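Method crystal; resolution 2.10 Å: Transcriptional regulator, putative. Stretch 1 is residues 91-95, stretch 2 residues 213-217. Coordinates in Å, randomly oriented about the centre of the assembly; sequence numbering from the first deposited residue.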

# COMPACT_ATOMS: atom_id res chain seq x y z
N GLN A 91 -8.21 -6.52 -5.49
CA GLN A 91 -8.54 -5.16 -5.13
C GLN A 91 -8.94 -5.13 -3.66
O GLN A 91 -9.88 -5.83 -3.28
CB GLN A 91 -9.70 -4.68 -5.98
CG GLN A 91 -10.20 -3.32 -5.58
CD GLN A 91 -11.00 -2.70 -6.69
OE1 GLN A 91 -11.26 -3.34 -7.70
NE2 GLN A 91 -11.41 -1.46 -6.50
N LEU A 92 -8.26 -4.33 -2.84
CA LEU A 92 -8.49 -4.38 -1.38
C LEU A 92 -9.42 -3.31 -0.84
O LEU A 92 -9.66 -3.28 0.37
CB LEU A 92 -7.19 -4.29 -0.60
CG LEU A 92 -6.13 -5.40 -0.69
CD1 LEU A 92 -4.97 -4.98 0.17
CD2 LEU A 92 -6.64 -6.75 -0.29
N LEU A 93 -9.89 -2.41 -1.70
CA LEU A 93 -10.80 -1.32 -1.33
C LEU A 93 -11.60 -0.93 -2.56
O LEU A 93 -11.04 -0.73 -3.64
CB LEU A 93 -10.05 -0.09 -0.79
CG LEU A 93 -10.80 1.27 -0.74
CD1 LEU A 93 -12.11 1.18 -0.01
CD2 LEU A 93 -9.95 2.36 -0.10
N GLY A 94 -12.91 -0.80 -2.39
CA GLY A 94 -13.80 -0.38 -3.46
C GLY A 94 -14.94 0.45 -2.91
O GLY A 94 -15.41 0.22 -1.79
N GLY A 95 -15.39 1.42 -3.70
CA GLY A 95 -16.48 2.31 -3.33
C GLY A 95 -17.28 2.65 -4.56
O GLY A 95 -17.33 1.86 -5.51
N VAL A 213 -18.50 0.92 0.74
CA VAL A 213 -17.06 0.65 0.96
C VAL A 213 -16.77 -0.80 1.37
O VAL A 213 -17.09 -1.25 2.49
CB VAL A 213 -16.41 1.67 1.93
CG1 VAL A 213 -14.96 1.31 2.21
CG2 VAL A 213 -16.48 3.06 1.34
N VAL A 214 -16.17 -1.53 0.44
CA VAL A 214 -15.67 -2.87 0.69
C VAL A 214 -14.18 -2.68 0.83
O VAL A 214 -13.58 -1.99 0.01
CB VAL A 214 -15.97 -3.83 -0.49
CG1 VAL A 214 -15.27 -5.17 -0.29
CG2 VAL A 214 -17.48 -4.00 -0.68
N SER A 215 -13.59 -3.25 1.87
CA SER A 215 -12.16 -3.11 2.08
C SER A 215 -11.69 -4.06 3.16
O SER A 215 -12.47 -4.45 4.03
CB SER A 215 -11.79 -1.67 2.45
OG SER A 215 -12.15 -1.36 3.78
N MSE A 216 -10.41 -4.40 3.12
CA MSE A 216 -9.81 -5.22 4.17
C MSE A 216 -9.65 -4.44 5.47
O MSE A 216 -9.30 -3.24 5.44
CB MSE A 216 -8.46 -5.73 3.72
CG MSE A 216 -7.95 -6.86 4.58
SE MSE A 216 -6.13 -7.22 4.11
CE MSE A 216 -6.44 -8.45 2.63
N GLY A 217 -9.89 -5.12 6.59
CA GLY A 217 -9.82 -4.53 7.93
C GLY A 217 -8.39 -4.49 8.45
O GLY A 217 -7.51 -5.15 7.88

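What holds the two stretches together along the backbone? They run antiparallel as neighbouring strands, with Leu93 facing Ser215 as a non-hydrogen-bonded pair and Gly94 facing Val214 as a hydrogen-bonded one. Gly94 N donates to Val214 O at 2.8 Å, and Val214 N returns the bond to Gly94 O at 2.9 Å, the reciprocal pattern expected of such a pair. Each acceptor also receives a CA-H contact: Leu93 CA lies 3.2 Å from Val214 O, and Val213 CA lies 3.2 Å from Gly94 O.

Why does Leu92, just before the strand, cover the most surface? It makes contact through both its backbone and its side chain. Leu92 O accepts a hydrogen bond from Met216 N at 3.1 Å, extending the ladder by one link, and sits 3.0 Å from Ser215 CA in a further CA-H contact. Its CA-to-CB bond points sideways, but the m,t rotamer brings the end of the side chain nearer the other stretch.

What does Met216 offer that leucine? This residue is selenomethionine, and its long chain, t at chi1 and chi2 and m at chi3, places its terminal methyl against the leucine. Leu92 CD2 and Met216 CE meet at 3.4 Å, a tight apolar contact between two buried residues.

How does Leu93 fill the face it shares with Ser215? Its t,p rotamer carries CD1 to 3.6 Å from Val213 CG1, an apolar pairing, while Leu93 CD1 also lies 3.8 Å from Ser215 CB. The serine hydroxyl is hydrogen-bonded elsewhere in the structure. Within the first stretch, Gln91 NE2 donates to Leu93 O at 3.0 Å, so a side chain satisfies this carbonyl.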